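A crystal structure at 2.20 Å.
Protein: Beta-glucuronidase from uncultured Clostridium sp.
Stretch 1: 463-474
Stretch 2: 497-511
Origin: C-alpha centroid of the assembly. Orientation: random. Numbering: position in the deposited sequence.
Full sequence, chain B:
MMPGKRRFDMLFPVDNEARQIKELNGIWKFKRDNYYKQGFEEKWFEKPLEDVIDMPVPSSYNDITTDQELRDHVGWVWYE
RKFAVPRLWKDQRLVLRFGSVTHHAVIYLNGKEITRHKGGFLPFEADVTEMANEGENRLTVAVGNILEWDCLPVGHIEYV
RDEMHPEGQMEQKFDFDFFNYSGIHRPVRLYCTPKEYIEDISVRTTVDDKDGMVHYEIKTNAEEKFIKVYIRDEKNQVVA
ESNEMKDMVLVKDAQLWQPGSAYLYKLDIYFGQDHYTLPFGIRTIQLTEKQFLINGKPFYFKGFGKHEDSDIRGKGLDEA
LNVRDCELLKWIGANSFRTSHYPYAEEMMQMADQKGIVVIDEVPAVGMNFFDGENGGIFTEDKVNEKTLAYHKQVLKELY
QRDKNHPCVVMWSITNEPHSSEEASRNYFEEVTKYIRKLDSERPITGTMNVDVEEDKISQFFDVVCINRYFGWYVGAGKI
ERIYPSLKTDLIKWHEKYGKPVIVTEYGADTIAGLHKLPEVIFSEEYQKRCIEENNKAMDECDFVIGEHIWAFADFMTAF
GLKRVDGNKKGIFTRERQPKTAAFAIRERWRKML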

# COMPACT_ATOMS: atom_id res chain seq x y z
N ASP B 463 30.07 -30.21 11.65
CA ASP B 463 30.16 -30.00 13.09
C ASP B 463 28.88 -29.45 13.68
O ASP B 463 28.59 -29.68 14.87
CB ASP B 463 31.33 -29.07 13.39
CG ASP B 463 32.64 -29.57 12.76
OD1 ASP B 463 33.05 -30.70 13.09
OD2 ASP B 463 33.24 -28.85 11.93
N VAL B 464 28.08 -28.73 12.89
CA VAL B 464 26.77 -28.25 13.29
C VAL B 464 25.78 -28.64 12.21
O VAL B 464 26.12 -28.60 11.02
CB VAL B 464 26.76 -26.72 13.51
CG1 VAL B 464 25.34 -26.20 13.77
CG2 VAL B 464 27.68 -26.34 14.66
N VAL B 465 24.59 -29.06 12.61
CA VAL B 465 23.51 -29.35 11.66
C VAL B 465 22.64 -28.11 11.51
O VAL B 465 22.18 -27.54 12.51
CB VAL B 465 22.69 -30.57 12.11
CG1 VAL B 465 21.45 -30.73 11.22
CG2 VAL B 465 23.54 -31.82 12.08
N CYS B 466 22.42 -27.70 10.27
CA CYS B 466 21.69 -26.48 9.93
C CYS B 466 20.51 -26.86 9.04
O CYS B 466 20.72 -27.49 8.00
CB CYS B 466 22.62 -25.50 9.22
SG CYS B 466 23.84 -24.72 10.29
N ILE B 467 19.30 -26.52 9.45
CA ILE B 467 18.11 -26.90 8.69
C ILE B 467 17.30 -25.67 8.33
O ILE B 467 17.15 -24.74 9.13
CB ILE B 467 17.24 -27.93 9.45
CG1 ILE B 467 16.58 -27.31 10.69
CG2 ILE B 467 18.08 -29.14 9.85
CD1 ILE B 467 15.62 -28.23 11.40
N ASN B 468 16.80 -25.67 7.09
CA ASN B 468 15.89 -24.65 6.58
C ASN B 468 14.48 -25.23 6.61
O ASN B 468 14.19 -26.20 5.90
CB ASN B 468 16.27 -24.24 5.15
CG ASN B 468 17.59 -23.47 5.09
OD1 ASN B 468 18.18 -23.13 6.11
ND2 ASN B 468 18.04 -23.17 3.87
N ARG B 469 13.61 -24.64 7.42
CA ARG B 469 12.32 -25.26 7.70
C ARG B 469 11.25 -24.20 7.70
O ARG B 469 11.37 -23.19 8.39
CB ARG B 469 12.35 -25.99 9.05
CG ARG B 469 12.99 -27.38 8.98
CD ARG B 469 12.21 -28.24 8.01
NE ARG B 469 12.78 -29.57 7.79
CZ ARG B 469 13.45 -29.91 6.70
NH1 ARG B 469 13.67 -29.01 5.74
NH2 ARG B 469 13.90 -31.15 6.55
N TYR B 470 10.19 -24.44 6.93
CA TYR B 470 9.13 -23.46 6.71
C TYR B 470 7.78 -24.07 7.03
O TYR B 470 6.83 -24.03 6.23
CB TYR B 470 9.18 -22.95 5.28
CG TYR B 470 10.39 -22.13 4.96
CD1 TYR B 470 10.41 -20.77 5.20
CD2 TYR B 470 11.53 -22.72 4.39
CE1 TYR B 470 11.50 -20.00 4.89
CE2 TYR B 470 12.64 -21.95 4.06
CZ TYR B 470 12.62 -20.59 4.32
OH TYR B 470 13.68 -19.79 4.03
N PHE B 471 7.68 -24.68 8.21
CA PHE B 471 6.38 -25.10 8.69
C PHE B 471 5.48 -23.88 8.87
O PHE B 471 5.91 -22.84 9.37
CB PHE B 471 6.55 -25.87 10.00
CG PHE B 471 7.25 -27.20 9.82
CD1 PHE B 471 6.69 -28.21 9.05
CD2 PHE B 471 8.48 -27.44 10.41
CE1 PHE B 471 7.33 -29.44 8.88
CE2 PHE B 471 9.13 -28.66 10.25
CZ PHE B 471 8.55 -29.66 9.49
N GLY B 472 4.24 -24.01 8.43
CA GLY B 472 3.33 -22.89 8.36
C GLY B 472 3.42 -22.08 7.08
O GLY B 472 2.65 -21.12 6.91
N TRP B 473 4.36 -22.41 6.19
CA TRP B 473 4.46 -21.72 4.91
C TRP B 473 4.54 -22.72 3.75
O TRP B 473 3.54 -22.92 3.06
CB TRP B 473 5.65 -20.77 4.88
CG TRP B 473 5.53 -19.84 3.71
CD1 TRP B 473 6.22 -19.91 2.53
CD2 TRP B 473 4.62 -18.75 3.58
NE1 TRP B 473 5.82 -18.91 1.70
CE2 TRP B 473 4.83 -18.18 2.31
CE3 TRP B 473 3.65 -18.18 4.42
CZ2 TRP B 473 4.09 -17.08 1.85
CZ3 TRP B 473 2.93 -17.08 3.97
CH2 TRP B 473 3.16 -16.54 2.70
N TYR B 474 5.70 -23.34 3.52
CA TYR B 474 5.81 -24.34 2.46
C TYR B 474 5.17 -25.67 2.87
O TYR B 474 4.74 -26.43 2.00
CB TYR B 474 7.27 -24.56 2.05
CG TYR B 474 7.86 -23.36 1.36
CD1 TYR B 474 7.18 -22.75 0.29
CD2 TYR B 474 9.07 -22.80 1.78
CE1 TYR B 474 7.71 -21.63 -0.35
CE2 TYR B 474 9.59 -21.68 1.15
CZ TYR B 474 8.90 -21.10 0.10
OH TYR B 474 9.42 -19.99 -0.52
N LYS B 497 19.42 -38.32 14.87
CA LYS B 497 20.09 -38.97 13.75
C LYS B 497 21.58 -38.67 13.73
O LYS B 497 22.38 -39.54 13.35
CB LYS B 497 19.44 -38.57 12.43
CG LYS B 497 20.18 -39.09 11.21
CD LYS B 497 19.34 -39.08 9.93
CE LYS B 497 20.06 -39.88 8.84
NZ LYS B 497 19.71 -39.43 7.47
N TYR B 498 21.99 -37.46 14.12
CA TYR B 498 23.37 -37.03 13.97
C TYR B 498 24.07 -36.64 15.26
O TYR B 498 25.30 -36.56 15.27
CB TYR B 498 23.48 -35.84 12.99
CG TYR B 498 23.03 -36.17 11.59
CD1 TYR B 498 23.84 -36.90 10.74
CD2 TYR B 498 21.79 -35.76 11.12
CE1 TYR B 498 23.44 -37.22 9.46
CE2 TYR B 498 21.37 -36.06 9.83
CZ TYR B 498 22.21 -36.79 9.00
OH TYR B 498 21.81 -37.11 7.73
N GLY B 499 23.33 -36.37 16.34
CA GLY B 499 23.97 -36.15 17.61
C GLY B 499 24.72 -34.84 17.74
O GLY B 499 25.60 -34.72 18.60
N LYS B 500 24.39 -33.85 16.92
CA LYS B 500 25.08 -32.57 16.90
C LYS B 500 24.13 -31.44 17.29
O LYS B 500 22.90 -31.59 17.23
CB LYS B 500 25.64 -32.31 15.49
CG LYS B 500 26.81 -33.25 15.11
CD LYS B 500 26.98 -33.31 13.61
CE LYS B 500 27.72 -34.57 13.17
NZ LYS B 500 29.13 -34.52 13.59
N PRO B 501 24.66 -30.29 17.71
CA PRO B 501 23.81 -29.11 17.90
C PRO B 501 23.17 -28.69 16.58
O PRO B 501 23.71 -28.93 15.50
CB PRO B 501 24.78 -28.03 18.41
CG PRO B 501 26.02 -28.75 18.82
CD PRO B 501 26.08 -30.00 18.00
N VAL B 502 22.00 -28.06 16.70
CA VAL B 502 21.16 -27.69 15.56
C VAL B 502 20.92 -26.19 15.57
O VAL B 502 20.63 -25.59 16.61
CB VAL B 502 19.81 -28.44 15.58
CG1 VAL B 502 18.95 -28.01 14.39
CG2 VAL B 502 20.03 -29.94 15.55
N ILE B 503 21.07 -25.57 14.39
CA ILE B 503 20.62 -24.22 14.12
C ILE B 503 19.50 -24.31 13.10
O ILE B 503 19.60 -25.04 12.11
CB ILE B 503 21.77 -23.34 13.58
CG1 ILE B 503 22.93 -23.28 14.56
CG2 ILE B 503 21.28 -21.93 13.26
CD1 ILE B 503 24.12 -22.57 13.98
N VAL B 504 18.41 -23.58 13.35
CA VAL B 504 17.37 -23.39 12.33
C VAL B 504 17.82 -22.18 11.53
O VAL B 504 17.67 -21.03 11.97
CB VAL B 504 15.98 -23.21 12.93
CG1 VAL B 504 14.94 -23.04 11.80
CG2 VAL B 504 15.59 -24.42 13.81
N THR B 505 18.43 -22.43 10.38
CA THR B 505 19.08 -21.36 9.63
C THR B 505 18.09 -20.54 8.81
O THR B 505 18.46 -19.45 8.35
CB THR B 505 20.19 -21.93 8.73
OG1 THR B 505 19.77 -23.19 8.19
CG2 THR B 505 21.51 -22.12 9.52
N GLU B 506 16.86 -21.01 8.64
CA GLU B 506 15.83 -20.31 7.87
C GLU B 506 14.46 -20.75 8.37
O GLU B 506 14.23 -21.95 8.58
CB GLU B 506 15.93 -20.59 6.36
CG GLU B 506 17.14 -19.97 5.63
CD GLU B 506 17.10 -20.18 4.12
OE1 GLU B 506 16.00 -20.40 3.58
OE2 GLU B 506 18.17 -20.14 3.47
N TYR B 507 13.57 -19.78 8.55
CA TYR B 507 12.14 -20.01 8.76
C TYR B 507 11.43 -18.66 8.68
O TYR B 507 12.02 -17.62 9.00
CB TYR B 507 11.87 -20.69 10.12
CG TYR B 507 12.23 -19.88 11.36
CD1 TYR B 507 13.54 -19.54 11.66
CD2 TYR B 507 11.23 -19.51 12.27
CE1 TYR B 507 13.85 -18.82 12.82
CE2 TYR B 507 11.52 -18.80 13.42
CZ TYR B 507 12.83 -18.47 13.70
OH TYR B 507 13.12 -17.76 14.85
N GLY B 508 10.17 -18.66 8.25
CA GLY B 508 9.47 -17.39 8.12
C GLY B 508 8.32 -17.48 7.12
O GLY B 508 7.87 -18.57 6.77
N ALA B 509 7.87 -16.31 6.66
CA ALA B 509 6.64 -16.22 5.88
C ALA B 509 6.64 -14.93 5.08
O ALA B 509 7.04 -13.88 5.59
CB ALA B 509 5.42 -16.28 6.80
N ASP B 510 6.20 -15.01 3.82
CA ASP B 510 6.09 -13.80 3.01
C ASP B 510 5.04 -12.88 3.61
O ASP B 510 3.95 -13.33 4.03
CB ASP B 510 5.72 -14.13 1.56
CG ASP B 510 6.89 -14.69 0.76
OD1 ASP B 510 7.15 -15.91 0.89
OD2 ASP B 510 7.54 -13.93 -0.00
N THR B 511 5.36 -11.59 3.66
CA THR B 511 4.51 -10.61 4.33
C THR B 511 4.46 -9.33 3.51
O THR B 511 5.51 -8.73 3.25
CB THR B 511 5.02 -10.34 5.74
OG1 THR B 511 5.14 -11.59 6.42
CG2 THR B 511 4.05 -9.43 6.50
O HOH W 1 7.83 -20.95 8.44
O HOH W 2 6.46 -18.18 -1.01

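The two stretches pair as neighbouring parallel strands, 465-468 and 502-506, and bury 1020 Å² between them. Backbone hydrogen bonds set the register. V465 N donates to P501 O (3.0 Å) and V465 O accepts from I503 N (2.9 Å), so V465 bonds to the residues on either side of its partner V502, as parallel pairing requires. The pattern repeats two residues on, where I467 N donates to I503 O (3.1 Å) and I467 O accepts from T505 N (2.9 Å), the latter with a more bent N-H...O angle of 139°. The register then slips by one residue: I467 pairs with V504 but N468 with E506, leaving T505 as the extra residue of a beta bulge. Its phi/psi of -81/-13 departs from extended geometry, and its CA-to-CB bond points toward the first stretch. Beyond the bulge, R469 N donates to E506 O (3.0 Å) along a nearly straight path. CA-H...O contacts supplement this ladder, among them V502 CA to V465 O (3.2 Å) and C466 CA to I503 O (3.3 Å).

Apolar side chains pack on both faces of the sheet. On the face carrying V465, I467, V502 and V504, I467 CG1 lies 4.4 Å from both V502 CG1 and V504 CG2, while V465 CG2 reaches Y498 CB at 4.1 Å. On the other face, C466 SG sits 4.1 Å from I503 CB, and C466 CB meets T505 CG2 at 3.6 Å. V464 CG1 adds a contact with I503 CD1 at 3.8 Å.

Polar side chains cluster around the bulge. T505 OG1 donates to N468 OD1 (2.6 Å). Y470 OH donates to E506 OE1 at a very short 2.4 Å, with the carboxylate oxygen near the plane of the tyrosine ring, at its edge. N468 ND2 lies 3.1 Å from E506 OE2, both side chains being on the same face of the sheet.

Past the strands, the CA-to-CB bond of W473 points toward the second stretch, and its CE3 packs against A509 CB at 3.5 Å, with A509 CA and D510 N over one face of the indole. W473 NE1 and D510 OD1 are 3.4 Å apart but poorly aligned for a direct bond; water 2 links them instead, accepting from W473 NE1 (2.9 Å) and donating to D510 OD1 (3.0 Å). Water 1 similarly bridges the backbones, donating to F471 O (2.9 Å) and accepting from G508 N (3.3 Å).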